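PDB 3CYM: uncharacterized protein BAD_0989 from Bifidobacterium adolescentis ATCC 15703, which is of unknown function but probably binds nucleic acid and acts as a ribonuclease D-like 3'-5' exonuclease. Local coordinates for residues H151-W156 against S294-M299; R353-R358 against Y392-C397; R126-K131 against K188-M193. One frame throughout, in Å; residues are numbered along the deposited sequence. Where two conformers were deposited one is given.

Contact 1. Residues H151-W156 against S294-M299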
loop_
_atom_site.group_PDB
_atom_site.type_symbol
_atom_site.label_atom_id
_atom_site.label_comp_id
_atom_site.label_asym_id
_atom_site.label_seq_id
_atom_site.Cartn_x
_atom_site.Cartn_y
_atom_site.Cartn_z
ATOM N N HIS A 151 11.421 -4.503 13.196
ATOM C CA HIS A 151 11.989 -3.369 12.455
ATOM C C HIS A 151 11.132 -2.939 11.262
ATOM O O HIS A 151 11.654 -2.508 10.226
ATOM C CB HIS A 151 13.436 -3.679 12.042
ATOM C CG HIS A 151 14.309 -4.068 13.195
ATOM N ND1 HIS A 151 14.842 -3.145 14.070
ATOM C CD2 HIS A 151 14.708 -5.282 13.643
ATOM C CE1 HIS A 151 15.547 -3.772 14.996
ATOM N NE2 HIS A 151 15.481 -5.070 14.759
ATOM N N SER A 152 9.815 -3.025 11.454
ATOM C CA SER A 152 8.834 -2.711 10.412
ATOM C C SER A 152 8.812 -1.232 10.034
ATOM O O SER A 152 8.693 -0.894 8.856
ATOM C CB SER A 152 7.430 -3.172 10.834
ATOM O OG SER A 152 6.914 -2.387 11.897
ATOM N N ALA A 153 8.935 -0.357 11.035
ATOM C CA ALA A 153 8.849 1.091 10.819
ATOM C C ALA A 153 10.219 1.781 10.762
ATOM O O ALA A 153 10.351 2.958 11.100
ATOM C CB ALA A 153 7.936 1.742 11.876
ATOM N N ALA A 154 11.227 1.032 10.319
ATOM C CA ALA A 154 12.596 1.517 10.186
ATOM C C ALA A 154 12.764 2.475 9.004
ATOM O O ALA A 154 11.998 2.444 8.034
ATOM C CB ALA A 154 13.554 0.334 10.043
ATOM N N ASP A 155 13.776 3.328 9.089
ATOM C CA ASP A 155 14.166 4.123 7.941
ATOM C C ASP A 155 15.096 3.281 7.089
ATOM O O ASP A 155 16.300 3.259 7.327
ATOM C CB ASP A 155 14.855 5.428 8.356
ATOM C CG ASP A 155 15.240 6.291 7.155
ATOM O OD1 ASP A 155 15.010 5.880 6.001
ATOM O OD2 ASP A 155 15.793 7.381 7.354
ATOM N N TRP A 156 14.541 2.617 6.075
ATOM C CA TRP A 156 15.321 1.675 5.257
ATOM C C TRP A 156 16.376 2.309 4.363
ATOM O O TRP A 156 17.163 1.594 3.739
ATOM C CB TRP A 156 14.403 0.741 4.470
ATOM C CG TRP A 156 13.694 -0.181 5.390
ATOM C CD1 TRP A 156 12.436 -0.026 5.905
ATOM C CD2 TRP A 156 14.224 -1.378 5.967
ATOM N NE1 TRP A 156 12.136 -1.078 6.745
ATOM C CE2 TRP A 156 13.220 -1.920 6.805
ATOM C CE3 TRP A 156 15.444 -2.062 5.841
ATOM C CZ2 TRP A 156 13.398 -3.116 7.515
ATOM C CZ3 TRP A 156 15.620 -3.257 6.556
ATOM C CH2 TRP A 156 14.602 -3.764 7.379
ATOM N N SER A 294 10.705 7.968 21.652
ATOM C CA SER A 294 11.304 6.694 21.252
ATOM C C SER A 294 12.709 6.873 20.680
ATOM O O SER A 294 13.209 7.993 20.559
ATOM C CB SER A 294 10.425 6.005 20.198
ATOM O OG SER A 294 9.150 5.672 20.714
ATOM N N GLU A 295 13.325 5.749 20.317
ATOM C CA GLU A 295 14.564 5.719 19.539
ATOM C C GLU A 295 14.354 6.237 18.105
ATOM O O GLU A 295 15.316 6.550 17.394
ATOM C CB GLU A 295 15.116 4.289 19.499
ATOM C CG GLU A 295 15.861 3.865 20.755
ATOM C CD GLU A 295 17.217 4.541 20.882
ATOM O OE1 GLU A 295 17.473 5.186 21.922
ATOM O OE2 GLU A 295 18.024 4.440 19.931
ATOM N N GLN A 296 13.086 6.307 17.696
ATOM C CA GLN A 296 12.681 6.826 16.396
ATOM C C GLN A 296 12.917 8.328 16.270
ATOM O O GLN A 296 13.082 8.838 15.167
ATOM C CB GLN A 296 11.200 6.519 16.145
ATOM C CG GLN A 296 10.895 5.071 15.776
ATOM C CD GLN A 296 11.155 4.764 14.305
ATOM O OE1 GLN A 296 12.303 4.744 13.850
ATOM N NE2 GLN A 296 10.084 4.517 13.557
ATOM N N ASP A 297 12.924 9.029 17.400
ATOM C CA ASP A 297 13.099 10.482 17.423
ATOM C C ASP A 297 14.461 10.911 16.873
ATOM O O ASP A 297 14.538 11.834 16.060
ATOM C CB ASP A 297 12.868 11.028 18.839
ATOM C CG ASP A 297 11.415 10.888 19.296
ATOM O OD1 ASP A 297 11.051 11.538 20.301
ATOM O OD2 ASP A 297 10.638 10.135 18.662
ATOM N N LYS A 298 15.519 10.217 17.299
ATOM C CA LYS A 298 16.862 10.402 16.734
ATOM C C LYS A 298 16.930 10.027 15.249
ATOM O O LYS A 298 17.760 10.562 14.509
ATOM C CB LYS A 298 17.905 9.561 17.481
ATOM C CG LYS A 298 18.255 10.002 18.892
ATOM C CD LYS A 298 19.485 9.242 19.352
ATOM C CE LYS A 298 19.342 8.741 20.765
ATOM N NZ LYS A 298 18.259 7.737 20.888
ATOM N N MET A 299 16.073 9.095 14.830
ATOM C CA MET A 299 16.044 8.645 13.444
ATOM C C MET A 299 15.410 9.678 12.510
ATOM O O MET A 299 15.833 9.818 11.368
ATOM C CB MET A 299 15.359 7.279 13.323
ATOM C CG MET A 299 15.792 6.478 12.096
ATOM S SD MET A 299 17.506 5.877 12.080
ATOM C CE MET A 299 17.701 5.252 13.745
HETATM O O HOH W 1 14.243 3.814 11.946
#
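A153 and Q296 make a small, mainly polar contact, one direct hydrogen bond and one water bridge. It joins the loop between strand 145-146 and helix 163-174 to helix 296-301. The loop lies in the RNase H-like exonuclease part of the chain, and the side chain of A153 is about 11 Å from a bound sodium ion. H151 to A154 form a type I beta turn. Q296 NE2 donates to A153 O at 2.9 Å, with an N-H...O angle of 150°. The donor stands above the carbonyl plane, 38° out of it. A bend at chi2 (-81°) turns the Q296 amide toward the loop. Its other end is used too: a water donates to Q296 OE1 and accepts from D155 N, at 2.9 Å from that nitrogen. Beside this, D155 CB packs on M299 CG at 4.0 Å. The D155 carboxylate is held by R302, Y303 and S157, and R302 also bonds M299 O. One glutamine amide thus serves the loop twice, as donor and, through water, as acceptor. On the loop side, the amide and its water use main-chain groups, the carbonyl of A153 and the N-H of D155.

Contact 2. Residues R353-R358 against Y392-C397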
loop_
_atom_site.group_PDB
_atom_site.type_symbol
_atom_site.label_atom_id
_atom_site.label_comp_id
_atom_site.label_asym_id
_atom_site.label_seq_id
_atom_site.Cartn_x
_atom_site.Cartn_y
_atom_site.Cartn_z
ATOM N N ARG A 353 -25.289 5.882 6.512
ATOM C CA ARG A 353 -26.018 7.048 7.030
ATOM C C ARG A 353 -26.632 7.893 5.919
ATOM O O ARG A 353 -27.783 8.305 6.038
ATOM C CB ARG A 353 -25.117 7.937 7.893
ATOM C CG ARG A 353 -24.265 7.193 8.900
ATOM C CD ARG A 353 -23.168 8.083 9.450
ATOM N NE ARG A 353 -23.590 8.762 10.675
ATOM C CZ ARG A 353 -23.693 10.084 10.827
ATOM N NH1 ARG A 353 -23.398 10.905 9.825
ATOM N NH2 ARG A 353 -24.089 10.590 11.996
ATOM N N VAL A 354 -25.856 8.137 4.858
ATOM C CA VAL A 354 -26.315 8.869 3.665
ATOM C C VAL A 354 -27.449 8.122 2.954
ATOM O O VAL A 354 -28.472 8.726 2.615
ATOM C CB VAL A 354 -25.156 9.120 2.665
ATOM C CG1 VAL A 354 -25.631 9.944 1.455
ATOM C CG2 VAL A 354 -23.998 9.814 3.362
ATOM N N TRP A 355 -27.255 6.815 2.743
ATOM C CA TRP A 355 -28.282 5.938 2.181
ATOM C C TRP A 355 -29.570 5.998 3.000
ATOM O O TRP A 355 -30.637 6.192 2.440
ATOM C CB TRP A 355 -27.805 4.484 2.137
ATOM C CG TRP A 355 -26.819 4.137 1.064
ATOM C CD1 TRP A 355 -25.499 4.482 1.017
ATOM C CD2 TRP A 355 -27.064 3.331 -0.097
ATOM N NE1 TRP A 355 -24.912 3.962 -0.111
ATOM C CE2 TRP A 355 -25.849 3.249 -0.813
ATOM C CE3 TRP A 355 -28.196 2.681 -0.611
ATOM C CZ2 TRP A 355 -25.732 2.538 -2.013
ATOM C CZ3 TRP A 355 -28.076 1.970 -1.806
ATOM C CH2 TRP A 355 -26.852 1.904 -2.489
ATOM N N LYS A 356 -29.450 5.845 4.321
ATOM C CA LYS A 356 -30.595 5.789 5.235
ATOM C C LYS A 356 -31.383 7.102 5.284
ATOM O O LYS A 356 -32.618 7.095 5.270
ATOM C CB LYS A 356 -30.120 5.401 6.641
ATOM C CG LYS A 356 -31.227 4.995 7.607
ATOM C CD LYS A 356 -30.643 4.370 8.870
ATOM C CE LYS A 356 -31.725 3.754 9.747
ATOM N NZ LYS A 356 -32.377 4.753 10.627
ATOM N N GLU A 357 -30.658 8.218 5.324
ATOM C CA GLU A 357 -31.269 9.540 5.444
ATOM C C GLU A 357 -31.921 10.010 4.141
ATOM O O GLU A 357 -33.019 10.565 4.163
ATOM C CB GLU A 357 -30.233 10.563 5.928
ATOM C CG GLU A 357 -30.817 11.886 6.415
ATOM C CD GLU A 357 -29.749 12.928 6.720
ATOM O OE1 GLU A 357 -29.918 14.093 6.296
ATOM O OE2 GLU A 357 -28.741 12.590 7.377
ATOM N N ARG A 358 -31.252 9.766 3.016
ATOM C CA ARG A 358 -31.637 10.356 1.727
ATOM C C ARG A 358 -32.340 9.402 0.741
ATOM O O ARG A 358 -33.168 9.841 -0.066
ATOM C CB ARG A 358 -30.405 10.958 1.046
ATOM C CG ARG A 358 -29.649 11.992 1.855
ATOM C CD ARG A 358 -30.029 13.392 1.427
ATOM N NE ARG A 358 -28.870 14.277 1.478
ATOM C CZ ARG A 358 -28.550 15.037 2.519
ATOM N NH1 ARG A 358 -29.312 15.037 3.609
ATOM N NH2 ARG A 358 -27.467 15.803 2.466
ATOM N N TYR A 392 -18.976 -2.663 -4.826
ATOM C CA TYR A 392 -19.627 -3.095 -6.068
ATOM C C TYR A 392 -21.133 -3.337 -5.864
ATOM O O TYR A 392 -21.939 -3.028 -6.745
ATOM C CB TYR A 392 -18.932 -4.322 -6.682
ATOM C CG TYR A 392 -17.458 -4.143 -7.039
ATOM C CD1 TYR A 392 -16.902 -2.872 -7.253
ATOM C CD2 TYR A 392 -16.628 -5.251 -7.192
ATOM C CE1 TYR A 392 -15.562 -2.716 -7.575
ATOM C CE2 TYR A 392 -15.276 -5.102 -7.526
ATOM C CZ TYR A 392 -14.759 -3.838 -7.714
ATOM O OH TYR A 392 -13.436 -3.691 -8.038
ATOM N N LEU A 393 -21.496 -3.848 -4.685
ATOM C CA LEU A 393 -22.902 -4.047 -4.290
ATOM C C LEU A 393 -23.625 -2.734 -4.031
ATOM O O LEU A 393 -24.815 -2.612 -4.316
ATOM C CB LEU A 393 -23.003 -4.919 -3.033
ATOM C CG LEU A 393 -22.226 -6.231 -2.970
ATOM C CD1 LEU A 393 -22.295 -6.794 -1.557
ATOM C CD2 LEU A 393 -22.773 -7.215 -3.958
ATOM N N ARG A 394 -22.908 -1.777 -3.448
ATOM C CA ARG A 394 -23.406 -0.420 -3.246
ATOM C C ARG A 394 -23.657 0.300 -4.579
ATOM O O ARG A 394 -24.729 0.879 -4.788
ATOM C CB ARG A 394 -22.430 0.383 -2.382
ATOM C CG ARG A 394 -22.272 -0.143 -0.957
ATOM C CD ARG A 394 -21.646 0.902 -0.039
ATOM N NE ARG A 394 -20.193 0.957 -0.167
ATOM C CZ ARG A 394 -19.340 0.268 0.586
ATOM N NH1 ARG A 394 -19.780 -0.548 1.532
ATOM N NH2 ARG A 394 -18.038 0.391 0.383
ATOM N N ASN A 395 -22.671 0.255 -5.477
ATOM C CA ASN A 395 -22.821 0.802 -6.827
ATOM C C ASN A 395 -24.024 0.205 -7.581
ATOM O O ASN A 395 -24.793 0.938 -8.204
ATOM C CB ASN A 395 -21.516 0.640 -7.628
ATOM C CG ASN A 395 -20.388 1.545 -7.118
ATOM O OD1 ASN A 395 -20.596 2.400 -6.248
ATOM N ND2 ASN A 395 -19.185 1.361 -7.664
ATOM N N LEU A 396 -24.197 -1.114 -7.469
ATOM C CA LEU A 396 -25.315 -1.855 -8.081
ATOM C C LEU A 396 -26.699 -1.404 -7.605
ATOM O O LEU A 396 -27.638 -1.313 -8.395
ATOM C CB LEU A 396 -25.131 -3.360 -7.837
ATOM C CG LEU A 396 -26.202 -4.387 -8.230
ATOM C CD1 LEU A 396 -26.219 -4.684 -9.730
ATOM C CD2 LEU A 396 -25.959 -5.661 -7.448
ATOM N N CYS A 397 -26.810 -1.124 -6.312
ATOM C CA CYS A 397 -28.077 -0.734 -5.714
ATOM C C CYS A 397 -28.288 0.784 -5.729
ATOM O O CYS A 397 -29.343 1.272 -5.324
ATOM C CB CYS A 397 -28.185 -1.303 -4.300
ATOM S SG CYS A 397 -28.181 -3.112 -4.286
#
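The W355 indole meets helix 390-397 with its edge; neither R394 nor C397 lies over a face. The outer end of the six-membered ring points at the backbone, with R394 O in the ring plane and C397 C near it. Around the indole, W398 meets it with ring planes at about 60°, and A348, R362, L363 and L366 also touch it. This is helix packing inside the all-helical, HRDC-like C-terminal domain. Helix 352-358 sends one large aromatic into the core, and helix 390-397 receives it. W355 CG stands beside its own backbone N, anti to the carbonyl carbon (chi1 -76°), which sends the indole out from the helix toward R394 and C397.

The closest approach is W355 CH2 to R394 O, 3.3 Å. W355 CZ2 is nearly as close to the same oxygen, at 3.4 Å. Aromatic C-H groups carry a slight positive charge, so this edge is likely to suit a carbonyl oxygen better than a ring face would. R394 O also accepts a weak backbone bond from C397 N. Along the rim, R394 CB lies 4.0 Å from W355 CZ2, while the guanidinium bonds Q391 through NH2. Further round, C397 CB makes the apolar contact, 3.9 Å from W355 CH2, and the C397 side chain also touches V369 of helix 360-380. The indole N-H has a partner as well: W355 NE1 donates to P349 O, just before helix 352-358.

Contact 3. Residues R126-K131 against K188-M193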
loop_
_atom_site.group_PDB
_atom_site.type_symbol
_atom_site.label_atom_id
_atom_site.label_comp_id
_atom_site.label_asym_id
_atom_site.label_seq_id
_atom_site.Cartn_x
_atom_site.Cartn_y
_atom_site.Cartn_z
ATOM N N ARG A 126 -6.905 -14.908 3.447
ATOM C CA ARG A 126 -8.240 -14.293 3.521
ATOM C C ARG A 126 -9.318 -15.220 2.977
ATOM O O ARG A 126 -10.361 -15.427 3.596
ATOM C CB ARG A 126 -8.294 -13.008 2.685
ATOM C CG ARG A 126 -7.209 -11.999 2.927
ATOM C CD ARG A 126 -7.494 -11.156 4.123
ATOM N NE ARG A 126 -8.463 -10.090 3.888
ATOM C CZ ARG A 126 -9.711 -10.089 4.351
ATOM N NH1 ARG A 126 -10.513 -9.067 4.084
ATOM N NH2 ARG A 126 -10.164 -11.105 5.069
ATOM N N LEU A 127 -9.066 -15.770 1.786
ATOM C CA LEU A 127 -9.979 -16.754 1.168
ATOM C C LEU A 127 -10.205 -17.960 2.080
ATOM O O LEU A 127 -11.326 -18.448 2.197
ATOM C CB LEU A 127 -9.459 -17.222 -0.190
ATOM C CG LEU A 127 -9.604 -16.286 -1.397
ATOM C CD1 LEU A 127 -8.625 -16.731 -2.452
ATOM C CD2 LEU A 127 -11.015 -16.293 -1.956
ATOM N N LEU A 128 -9.132 -18.402 2.736
ATOM C CA LEU A 128 -9.152 -19.476 3.735
ATOM C C LEU A 128 -9.892 -19.102 5.018
ATOM O O LEU A 128 -10.187 -19.964 5.846
ATOM C CB LEU A 128 -7.715 -19.873 4.086
ATOM C CG LEU A 128 -7.110 -21.168 3.537
ATOM C CD1 LEU A 128 -7.871 -21.690 2.329
ATOM C CD2 LEU A 128 -5.637 -20.954 3.202
ATOM N N GLY A 129 -10.153 -17.814 5.199
ATOM C CA GLY A 129 -10.939 -17.351 6.323
ATOM C C GLY A 129 -10.118 -16.859 7.492
ATOM O O GLY A 129 -10.674 -16.612 8.559
ATOM N N LEU A 130 -8.805 -16.709 7.304
ATOM C CA LEU A 130 -7.941 -16.181 8.370
ATOM C C LEU A 130 -8.214 -14.718 8.670
ATOM O O LEU A 130 -7.924 -13.815 7.876
ATOM C CB LEU A 130 -6.447 -16.404 8.119
ATOM C CG LEU A 130 -5.825 -17.795 8.232
ATOM C CD1 LEU A 130 -4.395 -17.618 8.710
ATOM C CD2 LEU A 130 -6.583 -18.712 9.174
ATOM N N LYS A 131 -8.787 -14.531 9.847
ATOM C CA LYS A 131 -9.214 -13.260 10.411
ATOM C C LYS A 131 -8.090 -12.255 10.724
ATOM O O LYS A 131 -8.277 -11.044 10.588
ATOM C CB LYS A 131 -10.028 -13.575 11.664
ATOM C CG LYS A 131 -9.955 -15.068 12.120
ATOM C CD LYS A 131 -8.647 -15.441 12.855
ATOM C CE LYS A 131 -8.581 -16.932 13.167
ATOM N NZ LYS A 131 -8.579 -17.791 11.945
ATOM N N LYS A 188 -6.813 -26.195 -1.888
ATOM C CA LYS A 188 -7.298 -27.337 -2.661
ATOM C C LYS A 188 -8.304 -28.161 -1.861
ATOM O O LYS A 188 -9.341 -28.565 -2.391
ATOM C CB LYS A 188 -6.124 -28.208 -3.126
ATOM C CG LYS A 188 -5.411 -27.653 -4.343
ATOM C CD LYS A 188 -4.056 -28.294 -4.568
ATOM C CE LYS A 188 -3.276 -27.524 -5.638
ATOM N NZ LYS A 188 -1.835 -27.901 -5.717
ATOM N N ARG A 189 -8.012 -28.372 -0.580
ATOM C CA ARG A 189 -8.905 -29.131 0.290
ATOM C C ARG A 189 -10.183 -28.355 0.658
ATOM O O ARG A 189 -11.231 -28.958 0.876
ATOM C CB ARG A 189 -8.148 -29.682 1.512
ATOM C CG ARG A 189 -8.220 -28.867 2.793
ATOM C CD ARG A 189 -9.012 -29.622 3.851
ATOM N NE ARG A 189 -8.383 -29.535 5.170
ATOM C CZ ARG A 189 -7.358 -30.288 5.578
ATOM N NH1 ARG A 189 -6.818 -31.201 4.773
ATOM N NH2 ARG A 189 -6.866 -30.126 6.801
ATOM N N GLN A 190 -10.100 -27.024 0.685
ATOM C CA GLN A 190 -11.281 -26.183 0.884
ATOM C C GLN A 190 -12.010 -25.909 -0.435
ATOM O O GLN A 190 -13.080 -25.306 -0.440
ATOM C CB GLN A 190 -10.911 -24.859 1.565
ATOM C CG GLN A 190 -10.717 -24.935 3.085
ATOM C CD GLN A 190 -10.787 -23.555 3.759
ATOM O OE1 GLN A 190 -11.383 -22.614 3.227
ATOM N NE2 GLN A 190 -10.181 -23.439 4.937
ATOM N N GLY A 191 -11.421 -26.351 -1.542
ATOM C CA GLY A 191 -11.985 -26.175 -2.872
ATOM C C GLY A 191 -11.988 -24.732 -3.347
ATOM O O GLY A 191 -12.882 -24.332 -4.100
ATOM N N LYS A 192 -10.994 -23.958 -2.902
ATOM C CA LYS A 192 -10.873 -22.540 -3.255
ATOM C C LYS A 192 -9.653 -22.212 -4.139
ATOM O O LYS A 192 -9.347 -21.036 -4.351
ATOM C CB LYS A 192 -10.873 -21.656 -1.993
ATOM C CG LYS A 192 -12.042 -21.927 -1.051
ATOM C CD LYS A 192 -12.135 -20.904 0.053
ATOM C CE LYS A 192 -13.385 -21.134 0.872
ATOM N NZ LYS A 192 -13.289 -20.470 2.186
ATOM N N MET A 193 -8.984 -23.245 -4.671
ATOM C CA MET A 193 -7.739 -23.072 -5.434
ATOM C C MET A 193 -7.920 -22.260 -6.722
ATOM O O MET A 193 -7.073 -21.426 -7.039
ATOM C CB MET A 193 -7.039 -24.420 -5.691
ATOM C CG MET A 193 -5.552 -24.364 -6.127
ATOM S SD MET A 193 -4.293 -23.542 -5.072
ATOM C CE MET A 193 -4.022 -22.042 -5.997
#
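Q190 reaches L128 with its amide, the first touch along 188-193. The Q190 chain is extended beyond CG, which carries the amide across to L128. There Q190 CD and L128 CD1 are 3.7 Å apart, and the two side chains cross obliquely. L128 is also packed against L187 of helix 176-190 and F142 of helix 135-143. Q190 NE2 makes a weak bond to E186.

G191 then leaves the helix with positive phi in a Schellman motif. G129 ends helix 121-127 in the same way, with G129 N bonded to R126 O at 2.9 Å. In this RNase H-like exonuclease region the C-terminal turns of two helices, 121-127 and 176-190, come close together.

K192 follows, at the N-cap position of helix 193-207. Its chain runs extended back toward L127, and K192 CD passes 3.4 Å from L127 O. K192 NZ donates to L127 O at 2.8 Å, with a C=O...N angle of 157° and the nitrogen tilted 18° from the carbonyl plane. A second bond goes to Q190 OE1, 3.1 Å from K192 NZ and nearly in line with that C=O (170°). T380 O, at the end of helix 360-380, is a third acceptor. The positive charge is likely to be favoured at the carbonyl end of helix 121-127. A methionine in its place has no amine to give, and L127 O, Q190 OE1 and T380 O would probably be left without their shared donor, with the Q190 amide less firmly fixed.

Contact 2 is buried, while contacts 1 and 3 are partly buried. No helix or strand is held by two of them. Segments 151-156 and 126-131 both lie in the exonuclease region, and the segments of contacts 1 and 3 alternate along the chain; even so, their centres are 36 Å apart. Contact 2 opens later in sequence and lies on the opposite side of the chain's centre from contact 1. The chemistry follows the setting. Contact 2 is aromatic edge packing without a hydrogen bond across it. Contacts 1 and 3 both rest on a side-chain nitrogen bound to a backbone carbonyl, a neutral amide with water in contact 1 and a charged lysine in contact 3.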